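Long-range contacts in serine protease inhibitor 2 (PDB 3PZF), which inhibits the serine proteases that activate phenoloxidases in the mosquito, and so negatively regulates melanization in the hemolymph: residues A213-E217 / V283-K287; P192-V196 / I341-G345; K243-I249 / I375-E381. All coordinates share one frame; numbering follows the deposited sequence.

Followed from the N terminus, the chain first passes 192-196, then 213-217 and 243-249, before returning through 283-287, 341-345 and 375-381. Contact 1 closes a 65-residue loop that lies wholly within the longer one closed by contact 2; contact 3 starts inside both and ends beyond both, so it crosses each of them. Contact 1 joins two strands of serpin sheet C, contact 3 two strands of sheet B, and contact 2 fastens the start of the hinge to the loop after strand 177-188. Contacts 1 and 2 lie about 9 Å apart between centres, while Ile341 of contact 2 packs on Met246 and Phe248 of contact 3.

Contact 1 of 3, residues A213-E217 / V283-K287; sequences AQYME and VTLPK
The carbonyl O of Gln214 receives the backbone N-H of Lys287 at 2.8 Å in a nearly straight bond, and Pro286 CA brings a C-H to the same oxygen. The return link runs through a water, 2.9 Å from Gln214 N and 2.7 Å from Lys287 O. Met216 and Leu285 form a hydrogen-bonded pair of this antiparallel pairing with both bonds direct. Pro286 lacks an N-H but sits opposite Tyr215 in a non-hydrogen-bonded pair, where none is needed. Its compact ring packs instead: CB lies over the face of the Tyr215 ring as a CH-pi contact, 4.2 Å from the centroid. Thr284 supplies a methyl on the same side, CG2 reaching Tyr215 CD1 at 3.5 Å because it stands anti to its own backbone N. The hydroxyl of Tyr215 bonds to Pro202 O of strand 200-203. On the other face, Met216 CG is placed between its backbone N and carbonyl carbon (chi1 48°), from where the long, flexible chain brings SD to Lys287 CG at 3.8 Å. Lys287 NZ meets a water at 2.9 Å that also bonds to Tyr215 O, and forms a salt bridge with Glu343. Lysine thus does two jobs: its methylenes pack on Met216 SD and Gln214 CB, while its buried ammonium probably stays charged and links this strand pair to the base of the reactive-centre loop.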
ATOM      1  N   ALA A 213      20.456 -12.356  -7.485  1.00 25.78           N
ATOM      2  CA  ALA A 213      19.114 -12.076  -7.960  1.00 28.03           C
ATOM      3  C   ALA A 213      19.006 -12.323  -9.457  1.00 26.07           C
ATOM      4  O   ALA A 213      20.019 -12.392 -10.139  1.00 25.32           O
ATOM      5  CB  ALA A 213      18.742 -10.616  -7.645  1.00 24.88           C
ATOM      6  N   GLN A 214      17.779 -12.426  -9.973  1.00 26.75           N
ATOM      7  CA  GLN A 214      17.558 -12.524 -11.417  1.00 24.43           C
ATOM      8  C   GLN A 214      17.187 -11.152 -11.919  1.00 24.71           C
ATOM      9  O   GLN A 214      16.261 -10.557 -11.403  1.00 25.11           O
ATOM     10  CB  GLN A 214      16.387 -13.446 -11.722  1.00 24.30           C
ATOM     11  CG  GLN A 214      16.624 -14.886 -11.302  1.00 33.59           C
ATOM     12  CD  GLN A 214      15.629 -15.806 -11.965  1.00 42.03           C
ATOM     13  OE1 GLN A 214      15.726 -16.081 -13.163  1.00 60.37           O
ATOM     14  NE2 GLN A 214      14.641 -16.241 -11.211  1.00 37.80           N
ATOM     15  N   TYR A 215      17.871 -10.666 -12.948  1.00 20.42           N
ATOM     16  CA  TYR A 215      17.693  -9.267 -13.345  1.00 19.51           C
ATOM     17  C   TYR A 215      17.066  -9.125 -14.730  1.00 26.04           C
ATOM     18  O   TYR A 215      17.078 -10.052 -15.536  1.00 25.88           O
ATOM     19  CB  TYR A 215      19.044  -8.563 -13.331  1.00 20.27           C
ATOM     20  CG  TYR A 215      19.596  -8.256 -11.942  1.00 22.39           C
ATOM     21  CD1 TYR A 215      19.395  -7.001 -11.352  1.00 22.11           C
ATOM     22  CD2 TYR A 215      20.351  -9.225 -11.239  1.00 22.97           C
ATOM     23  CE1 TYR A 215      19.922  -6.695 -10.101  1.00 18.75           C
ATOM     24  CE2 TYR A 215      20.888  -8.940  -9.994  1.00 28.18           C
ATOM     25  CZ  TYR A 215      20.688  -7.675  -9.436  1.00 23.83           C
ATOM     26  OH  TYR A 215      21.212  -7.401  -8.193  1.00 25.03           O
ATOM     27  N   MET A 216      16.504  -7.951 -14.990  1.00 22.57           N
ATOM     28  CA  MET A 216      16.007  -7.602 -16.316  1.00 23.90           C
ATOM     29  C   MET A 216      16.579  -6.232 -16.646  1.00 23.05           C
ATOM     30  O   MET A 216      16.817  -5.447 -15.741  1.00 22.71           O
ATOM     31  CB  MET A 216      14.481  -7.554 -16.334  1.00 25.65           C
ATOM     32  CG  MET A 216      13.891  -6.773 -15.211  1.00 20.82           C
ATOM     33  SD  MET A 216      12.098  -7.090 -15.183  1.00 24.29           S
ATOM     34  CE  MET A 216      11.626  -5.937 -13.932  1.00 24.48           C
ATOM     35  N   GLU A 217      16.856  -5.987 -17.925  1.00 23.61           N
ATOM     36  CA  GLU A 217      17.590  -4.788 -18.369  1.00 22.52           C
ATOM     37  C   GLU A 217      16.965  -4.266 -19.636  1.00 22.47           C
ATOM     38  O   GLU A 217      16.617  -5.058 -20.515  1.00 27.09           O
ATOM     39  CB  GLU A 217      19.052  -5.157 -18.681  1.00 22.88           C
ATOM     40  CG  GLU A 217      19.766  -5.804 -17.519  1.00 32.31           C
ATOM     41  CD  GLU A 217      21.152  -6.313 -17.897  1.00 36.06           C
ATOM     42  OE1 GLU A 217      21.918  -5.573 -18.566  1.00 32.45           O
ATOM     43  OE2 GLU A 217      21.459  -7.464 -17.534  1.00 31.40           O
ATOM     44  N   VAL A 283      18.198   0.730 -17.627  1.00 22.86           N
ATOM     45  CA  VAL A 283      17.575   0.323 -16.383  1.00 22.68           C
ATOM     46  C   VAL A 283      17.845  -1.145 -16.148  1.00 23.58           C
ATOM     47  O   VAL A 283      17.548  -1.971 -17.016  1.00 21.49           O
ATOM     48  CB  VAL A 283      16.026   0.471 -16.457  1.00 23.01           C
ATOM     49  CG1 VAL A 283      15.351  -0.099 -15.200  1.00 20.19           C
ATOM     50  CG2 VAL A 283      15.640   1.945 -16.667  1.00 21.35           C
ATOM     51  N   THR A 284      18.437  -1.448 -14.991  1.00 17.86           N
ATOM     52  CA  THR A 284      18.585  -2.833 -14.521  1.00 19.82           C
ATOM     53  C   THR A 284      17.844  -2.966 -13.191  1.00 20.95           C
ATOM     54  O   THR A 284      18.127  -2.199 -12.257  1.00 22.84           O
ATOM     55  CB  THR A 284      20.081  -3.190 -14.272  1.00 20.34           C
ATOM     56  OG1 THR A 284      20.818  -3.047 -15.483  1.00 23.87           O
ATOM     57  CG2 THR A 284      20.222  -4.668 -13.781  1.00 23.60           C
ATOM     58  N   LEU A 285      16.915  -3.925 -13.112  1.00 19.99           N
ATOM     59  CA  LEU A 285      16.098  -4.152 -11.915  1.00 17.60           C
ATOM     60  C   LEU A 285      16.083  -5.633 -11.611  1.00 19.83           C
ATOM     61  O   LEU A 285      16.032  -6.458 -12.538  1.00 22.64           O
ATOM     62  CB  LEU A 285      14.655  -3.735 -12.124  1.00 20.72           C
ATOM     63  CG  LEU A 285      14.411  -2.216 -12.193  1.00 23.27           C
ATOM     64  CD1 LEU A 285      12.964  -2.021 -12.590  1.00 24.03           C
ATOM     65  CD2 LEU A 285      14.669  -1.599 -10.828  1.00 22.22           C
ATOM     66  N   PRO A 286      16.116  -5.970 -10.319  1.00 18.88           N
ATOM     67  CA  PRO A 286      15.964  -7.383  -9.970  1.00 21.18           C
ATOM     68  C   PRO A 286      14.492  -7.738  -9.995  1.00 21.96           C
ATOM     69  O   PRO A 286      13.665  -6.918  -9.574  1.00 20.28           O
ATOM     70  CB  PRO A 286      16.504  -7.454  -8.539  1.00 23.32           C
ATOM     71  CG  PRO A 286      16.236  -6.076  -7.965  1.00 18.57           C
ATOM     72  CD  PRO A 286      16.383  -5.119  -9.143  1.00 20.64           C
ATOM     73  N   LYS A 287      14.153  -8.913 -10.488  1.00 21.78           N
ATOM     74  CA  LYS A 287      12.774  -9.364 -10.446  1.00 25.21           C
ATOM     75  C   LYS A 287      12.448  -9.790  -9.012  1.00 23.26           C
ATOM     76  O   LYS A 287      13.329 -10.244  -8.270  1.00 21.38           O
ATOM     77  CB  LYS A 287      12.566 -10.508 -11.443  1.00 26.70           C
ATOM     78  CG  LYS A 287      12.706 -10.027 -12.903  1.00 25.72           C
ATOM     79  CD  LYS A 287      12.386 -11.096 -13.925  1.00 37.48           C
ATOM     80  CE  LYS A 287      13.585 -12.022 -14.153  1.00 42.90           C
ATOM     81  NZ  LYS A 287      13.318 -13.077 -15.187  1.00 50.48           N
TER
HETATM   82  O   HOH W   1      15.509 -11.914  -8.292  1.00 24.72           O
HETATM   83  O   HOH W   2      16.161 -12.831 -15.874  1.00 38.86           O

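Contact 2 of 3, residues P192-V196 / I341-G345; sequences PFPEV and INELG
Pro192 CB lies 3.4 Å from Glu343 O and 4.2 Å from Leu344 CD2. Phe193 follows with the one direct hydrogen bond between the segments: its N-H reaches Glu343 O at 2.8 Å, in the carbonyl plane and on a lone pair, though bent to 139°. The same oxygen lies at the Phe193 ring edge. Pro194 takes part mainly through its carbonyl O, which lies 3.5 Å from Glu343 CG. Glu195 lays CG across Glu343 CB at 3.8 Å, the two carboxylate planes perpendicular. At Val196 the N-H goes to a water that lies 2.6 Å from Glu343 OE2. The bend of Glu343 at chi2 (87°) carries its carboxylate to this water and to Lys287, whose positive charge would probably ease repulsion between the Glu343 and Glu195 carboxylates. Asn342 shapes the facing turn: OD1 accepts from Leu344 N at 3.0 Å, an Asx turn, and from Gly345 N at 3.1 Å, an Asx motif; Gly345 has backbone angles suited to glycine. Leu344 and Gly345 open the hinge motif required for protease binding. The turn joins strands 332-341 and 345-346, whereas the Phe193 ring sinks onto Met216 of strand 211-227 and Val283 and Leu285 of strand 277-295.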
ATOM      1  N   PRO A 192       7.936  -2.827 -21.886  1.00 23.05           N
ATOM      2  CA  PRO A 192       8.354  -4.080 -21.224  1.00 25.88           C
ATOM      3  C   PRO A 192       9.849  -4.324 -21.442  1.00 22.06           C
ATOM      4  O   PRO A 192      10.402  -3.849 -22.450  1.00 28.15           O
ATOM      5  CB  PRO A 192       7.544  -5.156 -21.956  1.00 31.02           C
ATOM      6  CG  PRO A 192       7.171  -4.536 -23.282  1.00 31.47           C
ATOM      7  CD  PRO A 192       7.010  -3.058 -23.008  1.00 30.42           C
ATOM      8  N   PHE A 193      10.483  -5.039 -20.519  1.00 25.00           N
ATOM      9  CA  PHE A 193      11.881  -5.471 -20.709  1.00 25.22           C
ATOM     10  C   PHE A 193      12.020  -6.631 -21.665  1.00 27.63           C
ATOM     11  O   PHE A 193      11.169  -7.527 -21.698  1.00 27.44           O
ATOM     12  CB  PHE A 193      12.455  -5.908 -19.366  1.00 22.21           C
ATOM     13  CG  PHE A 193      12.547  -4.790 -18.361  1.00 22.13           C
ATOM     14  CD1 PHE A 193      13.769  -4.158 -18.134  1.00 26.03           C
ATOM     15  CD2 PHE A 193      11.429  -4.353 -17.669  1.00 20.23           C
ATOM     16  CE1 PHE A 193      13.883  -3.153 -17.206  1.00 25.42           C
ATOM     17  CE2 PHE A 193      11.530  -3.335 -16.733  1.00 25.11           C
ATOM     18  CZ  PHE A 193      12.766  -2.711 -16.517  1.00 24.11           C
ATOM     19  N   PRO A 194      13.127  -6.663 -22.428  1.00 25.03           N
ATOM     20  CA  PRO A 194      13.427  -7.881 -23.183  1.00 37.09           C
ATOM     21  C   PRO A 194      13.543  -9.059 -22.209  1.00 36.62           C
ATOM     22  O   PRO A 194      14.005  -8.869 -21.085  1.00 37.84           O
ATOM     23  CB  PRO A 194      14.792  -7.585 -23.809  1.00 41.12           C
ATOM     24  CG  PRO A 194      14.965  -6.118 -23.741  1.00 43.33           C
ATOM     25  CD  PRO A 194      14.175  -5.634 -22.571  1.00 30.33           C
ATOM     26  N   GLU A 195      13.103 -10.242 -22.612  1.00 30.56           N
ATOM     27  CA  GLU A 195      13.237 -11.419 -21.759  1.00 35.36           C
ATOM     28  C   GLU A 195      14.577 -12.106 -22.048  1.00 42.68           C
ATOM     29  O   GLU A 195      14.869 -12.436 -23.193  1.00 42.28           O
ATOM     30  CB  GLU A 195      12.072 -12.390 -21.999  1.00 47.61           C
ATOM     31  CG  GLU A 195      10.734 -11.900 -21.445  1.00 59.06           C
ATOM     32  CD  GLU A 195       9.543 -12.736 -21.906  1.00 70.42           C
ATOM     33  OE1 GLU A 195       8.513 -12.737 -21.197  1.00 68.51           O
ATOM     34  OE2 GLU A 195       9.628 -13.376 -22.979  1.00 70.84           O
ATOM     35  N   VAL A 196      15.380 -12.287 -20.999  1.00 36.89           N
ATOM     36  CA  VAL A 196      16.661 -12.993 -21.093  1.00 40.99           C
ATOM     37  C   VAL A 196      16.609 -14.215 -20.187  1.00 41.72           C
ATOM     38  O   VAL A 196      16.259 -14.100 -19.010  1.00 40.75           O
ATOM     39  CB  VAL A 196      17.830 -12.088 -20.651  1.00 47.92           C
ATOM     40  CG1 VAL A 196      19.094 -12.903 -20.405  1.00 52.40           C
ATOM     41  CG2 VAL A 196      18.084 -10.990 -21.700  1.00 54.87           C
ATOM     42  N   ILE A 341       7.182  -8.017  -9.785  1.00 23.67           N
ATOM     43  CA  ILE A 341       7.563  -7.384 -11.043  1.00 20.91           C
ATOM     44  C   ILE A 341       8.385  -8.384 -11.861  1.00 24.99           C
ATOM     45  O   ILE A 341       9.241  -9.115 -11.326  1.00 23.32           O
ATOM     46  CB  ILE A 341       8.345  -6.008 -10.912  1.00 26.25           C
ATOM     47  CG1 ILE A 341       9.747  -6.203 -10.311  1.00 22.55           C
ATOM     48  CG2 ILE A 341       7.495  -4.965 -10.118  1.00 25.01           C
ATOM     49  CD1 ILE A 341      10.610  -4.929 -10.305  1.00 21.96           C
ATOM     50  N   ASN A 342       8.091  -8.425 -13.157  1.00 20.88           N
ATOM     51  CA  ASN A 342       8.940  -9.111 -14.120  1.00 22.21           C
ATOM     52  C   ASN A 342       9.076  -8.299 -15.422  1.00 24.30           C
ATOM     53  O   ASN A 342       8.783  -7.103 -15.441  1.00 21.83           O
ATOM     54  CB  ASN A 342       8.420 -10.533 -14.380  1.00 22.44           C
ATOM     55  CG  ASN A 342       7.093 -10.558 -15.101  1.00 30.21           C
ATOM     56  OD1 ASN A 342       6.568  -9.534 -15.501  1.00 26.04           O
ATOM     57  ND2 ASN A 342       6.561 -11.763 -15.308  1.00 37.45           N
ATOM     58  N   GLU A 343       9.518  -8.929 -16.507  1.00 24.02           N
ATOM     59  CA  GLU A 343       9.759  -8.192 -17.753  1.00 24.15           C
ATOM     60  C   GLU A 343       8.507  -7.554 -18.332  1.00 25.68           C
ATOM     61  O   GLU A 343       8.585  -6.582 -19.062  1.00 23.84           O
ATOM     62  CB  GLU A 343      10.316  -9.134 -18.811  1.00 25.50           C
ATOM     63  CG  GLU A 343      11.729  -9.628 -18.490  1.00 27.81           C
ATOM     64  CD  GLU A 343      11.750 -10.871 -17.612  1.00 34.46           C
ATOM     65  OE1 GLU A 343      10.689 -11.340 -17.118  1.00 28.04           O
ATOM     66  OE2 GLU A 343      12.856 -11.385 -17.415  1.00 32.20           O
ATOM     67  N   LEU A 344       7.354  -8.141 -18.058  1.00 24.05           N
ATOM     68  CA  LEU A 344       6.138  -7.693 -18.708  1.00 29.34           C
ATOM     69  C   LEU A 344       5.327  -6.765 -17.828  1.00 23.88           C
ATOM     70  O   LEU A 344       4.480  -6.026 -18.340  1.00 23.39           O
ATOM     71  CB  LEU A 344       5.267  -8.880 -19.102  1.00 27.65           C
ATOM     72  CG  LEU A 344       5.972  -9.886 -20.013  1.00 33.41           C
ATOM     73  CD1 LEU A 344       4.978 -10.948 -20.455  1.00 41.65           C
ATOM     74  CD2 LEU A 344       6.595  -9.169 -21.217  1.00 30.80           C
ATOM     75  N   GLY A 345       5.544  -6.804 -16.516  1.00 24.45           N
ATOM     76  CA  GLY A 345       4.768  -5.946 -15.624  1.00 24.66           C
ATOM     77  C   GLY A 345       4.570  -6.575 -14.255  1.00 25.68           C
ATOM     78  O   GLY A 345       5.511  -7.108 -13.699  1.00 24.01           O
TER
HETATM   79  O   HOH W   3      15.242 -10.806 -18.302  1.00 36.64           O

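Contact 3 of 3, residues K243-I249 / I375-E381; sequences KLAMYFI and IFFIEDE
One face of the Phe377 ring is covered by Tyr247 CB, which stands 3.5 Å above the ring plane, toward the rim, in a CH-pi contact; Ile249 CD1 lies at its edge. The two aromatic rings are nearly parallel, planes 13° apart, but slid until they barely overlap. Phe377 CG sits between its backbone N and carbonyl carbon (chi1 62°), which swings the ring toward the partner strand and under Tyr247 CB. At the edge of the Tyr247 ring, in plane, a water accepts from OH at 2.5 Å and donates to Glu379 OE2 at 2.6 Å and to Glu381 OE1 at 2.7 Å. Tyrosine suits this place by joining a packing ring to a hydroxyl that is linked through the water to both acids. Small Ala245 lets the Glu381 carboxylate approach, CB to CD 3.4 Å. On the opposite face Met246 CE touches Ile378 CG1 at 3.6 Å and Phe376 CD2 at 3.8 Å, while SD makes an oblique Met-aromatic contact with the Phe376 ring. Seven backbone hydrogen bonds join the two segments; the Glu381 N to Lys243 O bond lies just past the strand ends. Arg21 is a further partner of Glu379, Arg236 of Glu381. Within serpin sheet B, strand 244-251 pairs antiparallel on its other side with strand 232-238, and strand 374-380 likewise with strand 386-392, while helix 257-263 packs on Ile249 and Ile375.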
ATOM      1  N   LYS A 243      -2.730   5.708 -16.161  1.00 31.07           N
ATOM      2  CA  LYS A 243      -3.133   6.008 -14.794  1.00 24.78           C
ATOM      3  C   LYS A 243      -2.076   5.697 -13.754  1.00 30.21           C
ATOM      4  O   LYS A 243      -1.850   6.509 -12.851  1.00 25.14           O
ATOM      5  CB  LYS A 243      -4.407   5.269 -14.420  1.00 32.28           C
ATOM      6  CG  LYS A 243      -4.760   5.467 -12.968  1.00 38.67           C
ATOM      7  CD  LYS A 243      -6.254   5.476 -12.754  1.00 44.83           C
ATOM      8  CE  LYS A 243      -6.905   6.667 -13.418  1.00 38.37           C
ATOM      9  NZ  LYS A 243      -8.365   6.463 -13.467  1.00 50.60           N
ATOM     10  N   LEU A 244      -1.452   4.525 -13.859  1.00 22.93           N
ATOM     11  CA  LEU A 244      -0.571   4.045 -12.810  1.00 21.24           C
ATOM     12  C   LEU A 244       0.884   4.033 -13.273  1.00 26.96           C
ATOM     13  O   LEU A 244       1.172   3.831 -14.460  1.00 22.88           O
ATOM     14  CB  LEU A 244      -0.937   2.610 -12.411  1.00 19.07           C
ATOM     15  CG  LEU A 244      -2.358   2.435 -11.864  1.00 28.36           C
ATOM     16  CD1 LEU A 244      -2.555   0.971 -11.557  1.00 25.40           C
ATOM     17  CD2 LEU A 244      -2.554   3.285 -10.620  1.00 26.56           C
ATOM     18  N   ALA A 245       1.795   4.248 -12.329  1.00 18.62           N
ATOM     19  CA  ALA A 245       3.235   4.075 -12.612  1.00 19.15           C
ATOM     20  C   ALA A 245       3.948   3.572 -11.375  1.00 21.58           C
ATOM     21  O   ALA A 245       3.477   3.807 -10.283  1.00 20.08           O
ATOM     22  CB  ALA A 245       3.830   5.432 -13.064  1.00 22.69           C
ATOM     23  N   MET A 246       5.053   2.833 -11.526  1.00 18.19           N
ATOM     24  CA  MET A 246       5.854   2.455 -10.371  1.00 16.73           C
ATOM     25  C   MET A 246       7.072   3.344 -10.320  1.00 19.37           C
ATOM     26  O   MET A 246       7.791   3.489 -11.308  1.00 20.79           O
ATOM     27  CB  MET A 246       6.300   0.980 -10.402  1.00 17.96           C
ATOM     28  CG  MET A 246       7.140   0.600  -9.167  1.00 18.93           C
ATOM     29  SD  MET A 246       7.495  -1.202  -9.026  1.00 22.07           S
ATOM     30  CE  MET A 246       5.977  -1.869  -8.356  1.00 20.18           C
ATOM     31  N   TYR A 247       7.324   3.927  -9.154  1.00 16.57           N
ATOM     32  CA  TYR A 247       8.545   4.702  -8.959  1.00 14.78           C
ATOM     33  C   TYR A 247       9.544   3.917  -8.134  1.00 18.03           C
ATOM     34  O   TYR A 247       9.150   3.146  -7.255  1.00 19.82           O
ATOM     35  CB  TYR A 247       8.234   5.997  -8.222  1.00 15.39           C
ATOM     36  CG  TYR A 247       7.650   7.108  -9.066  1.00 20.37           C
ATOM     37  CD1 TYR A 247       6.271   7.205  -9.266  1.00 18.86           C
ATOM     38  CD2 TYR A 247       8.478   8.089  -9.653  1.00 20.02           C
ATOM     39  CE1 TYR A 247       5.724   8.253 -10.039  1.00 21.81           C
ATOM     40  CE2 TYR A 247       7.927   9.135 -10.404  1.00 20.69           C
ATOM     41  CZ  TYR A 247       6.562   9.204 -10.601  1.00 23.12           C
ATOM     42  OH  TYR A 247       6.058  10.282 -11.349  1.00 25.67           O
ATOM     43  N   PHE A 248      10.839   4.079  -8.446  1.00 16.67           N
ATOM     44  CA  PHE A 248      11.914   3.404  -7.720  1.00 17.46           C
ATOM     45  C   PHE A 248      12.833   4.475  -7.175  1.00 19.75           C
ATOM     46  O   PHE A 248      13.233   5.366  -7.925  1.00 23.36           O
ATOM     47  CB  PHE A 248      12.725   2.493  -8.669  1.00 17.40           C
ATOM     48  CG  PHE A 248      11.891   1.422  -9.333  1.00 18.80           C
ATOM     49  CD1 PHE A 248      11.841   0.140  -8.807  1.00 18.94           C
ATOM     50  CD2 PHE A 248      11.104   1.722 -10.445  1.00 21.82           C
ATOM     51  CE1 PHE A 248      11.047  -0.831  -9.395  1.00 22.64           C
ATOM     52  CE2 PHE A 248      10.308   0.741 -11.036  1.00 18.18           C
ATOM     53  CZ  PHE A 248      10.294  -0.542 -10.517  1.00 19.06           C
ATOM     54  N   ILE A 249      13.184   4.386  -5.898  1.00 19.45           N
ATOM     55  CA  ILE A 249      14.181   5.291  -5.312  1.00 17.52           C
ATOM     56  C   ILE A 249      15.366   4.451  -4.862  1.00 22.46           C
ATOM     57  O   ILE A 249      15.240   3.663  -3.923  1.00 19.00           O
ATOM     58  CB  ILE A 249      13.613   6.065  -4.122  1.00 20.18           C
ATOM     59  CG1 ILE A 249      12.412   6.924  -4.584  1.00 23.34           C
ATOM     60  CG2 ILE A 249      14.701   6.924  -3.460  1.00 21.60           C
ATOM     61  CD1 ILE A 249      11.616   7.589  -3.406  1.00 22.38           C
ATOM     62  N   ILE A 375      13.679   1.539  -2.580  1.00 19.49           N
ATOM     63  CA  ILE A 375      12.278   1.788  -2.225  1.00 20.08           C
ATOM     64  C   ILE A 375      11.499   1.838  -3.516  1.00 18.83           C
ATOM     65  O   ILE A 375      12.029   2.271  -4.529  1.00 18.49           O
ATOM     66  CB  ILE A 375      12.195   3.153  -1.515  1.00 20.16           C
ATOM     67  CG1 ILE A 375      13.024   3.075  -0.218  1.00 25.39           C
ATOM     68  CG2 ILE A 375      10.689   3.595  -1.274  1.00 17.48           C
ATOM     69  CD1 ILE A 375      13.546   4.441   0.305  1.00 26.79           C
ATOM     70  N   PHE A 376      10.250   1.376  -3.508  1.00 19.21           N
ATOM     71  CA  PHE A 376       9.391   1.554  -4.662  1.00 15.21           C
ATOM     72  C   PHE A 376       7.986   1.931  -4.194  1.00 17.78           C
ATOM     73  O   PHE A 376       7.628   1.714  -3.021  1.00 19.03           O
ATOM     74  CB  PHE A 376       9.340   0.287  -5.514  1.00 15.38           C
ATOM     75  CG  PHE A 376       8.734  -0.900  -4.807  1.00 15.89           C
ATOM     76  CD1 PHE A 376       9.540  -1.812  -4.104  1.00 16.81           C
ATOM     77  CD2 PHE A 376       7.359  -1.132  -4.861  1.00 16.83           C
ATOM     78  CE1 PHE A 376       8.969  -2.901  -3.432  1.00 17.55           C
ATOM     79  CE2 PHE A 376       6.788  -2.231  -4.195  1.00 18.92           C
ATOM     80  CZ  PHE A 376       7.600  -3.113  -3.484  1.00 18.68           C
ATOM     81  N   PHE A 377       7.212   2.529  -5.093  1.00 18.24           N
ATOM     82  CA  PHE A 377       5.800   2.788  -4.825  1.00 15.19           C
ATOM     83  C   PHE A 377       5.020   2.842  -6.133  1.00 15.66           C
ATOM     84  O   PHE A 377       5.596   3.067  -7.200  1.00 20.31           O
ATOM     85  CB  PHE A 377       5.563   4.040  -3.933  1.00 15.32           C
ATOM     86  CG  PHE A 377       6.026   5.350  -4.515  1.00 17.85           C
ATOM     87  CD1 PHE A 377       7.320   5.807  -4.309  1.00 18.97           C
ATOM     88  CD2 PHE A 377       5.132   6.178  -5.204  1.00 20.63           C
ATOM     89  CE1 PHE A 377       7.724   7.054  -4.816  1.00 21.27           C
ATOM     90  CE2 PHE A 377       5.556   7.422  -5.721  1.00 18.25           C
ATOM     91  CZ  PHE A 377       6.848   7.839  -5.512  1.00 19.55           C
ATOM     92  N   ILE A 378       3.729   2.538  -6.058  1.00 17.98           N
ATOM     93  CA  ILE A 378       2.870   2.643  -7.225  1.00 17.39           C
ATOM     94  C   ILE A 378       1.885   3.749  -6.936  1.00 21.32           C
ATOM     95  O   ILE A 378       1.263   3.745  -5.870  1.00 17.00           O
ATOM     96  CB  ILE A 378       2.120   1.339  -7.475  1.00 17.13           C
ATOM     97  CG1 ILE A 378       3.142   0.233  -7.826  1.00 17.31           C
ATOM     98  CG2 ILE A 378       1.123   1.524  -8.654  1.00 20.95           C
ATOM     99  CD1 ILE A 378       2.499  -1.106  -8.014  1.00 21.55           C
ATOM    100  N   GLU A 379       1.736   4.677  -7.873  1.00 17.09           N
ATOM    101  CA  GLU A 379       0.856   5.829  -7.650  1.00 17.06           C
ATOM    102  C   GLU A 379      -0.169   5.957  -8.770  1.00 20.41           C
ATOM    103  O   GLU A 379       0.110   5.602  -9.906  1.00 20.71           O
ATOM    104  CB  GLU A 379       1.751   7.064  -7.552  1.00 22.20           C
ATOM    105  CG  GLU A 379       1.196   8.393  -7.947  1.00 30.47           C
ATOM    106  CD  GLU A 379       2.270   9.447  -7.799  1.00 30.90           C
ATOM    107  OE1 GLU A 379       2.842   9.533  -6.698  1.00 23.67           O
ATOM    108  OE2 GLU A 379       2.580  10.147  -8.784  1.00 32.03           O
ATOM    109  N   ASP A 380      -1.363   6.423  -8.408  1.00 18.36           N
ATOM    110  CA  ASP A 380      -2.370   6.909  -9.351  1.00 19.77           C
ATOM    111  C   ASP A 380      -1.911   8.308  -9.775  1.00 23.56           C
ATOM    112  O   ASP A 380      -1.914   9.230  -8.978  1.00 24.69           O
ATOM    113  CB  ASP A 380      -3.741   6.946  -8.645  1.00 22.99           C
ATOM    114  CG  ASP A 380      -4.860   7.471  -9.544  1.00 27.58           C
ATOM    115  OD1 ASP A 380      -4.572   8.206 -10.514  1.00 29.47           O
ATOM    116  OD2 ASP A 380      -6.038   7.128  -9.281  1.00 23.53           O
ATOM    117  N   GLU A 381      -1.440   8.446 -11.010  1.00 20.90           N
ATOM    118  CA  GLU A 381      -0.796   9.684 -11.427  1.00 20.06           C
ATOM    119  C   GLU A 381      -1.807  10.771 -11.756  1.00 25.32           C
ATOM    120  O   GLU A 381      -1.416  11.883 -12.067  1.00 28.23           O
ATOM    121  CB  GLU A 381       0.091   9.441 -12.630  1.00 22.54           C
ATOM    122  CG  GLU A 381       1.178   8.412 -12.325  1.00 22.49           C
ATOM    123  CD  GLU A 381       2.243   8.435 -13.371  1.00 28.70           C
ATOM    124  OE1 GLU A 381       3.352   8.905 -13.050  1.00 27.84           O
ATOM    125  OE2 GLU A 381       1.944   8.029 -14.513  1.00 26.92           O
TER
HETATM  126  O   HOH W   4       3.562  10.708 -11.087  1.00 24.14           O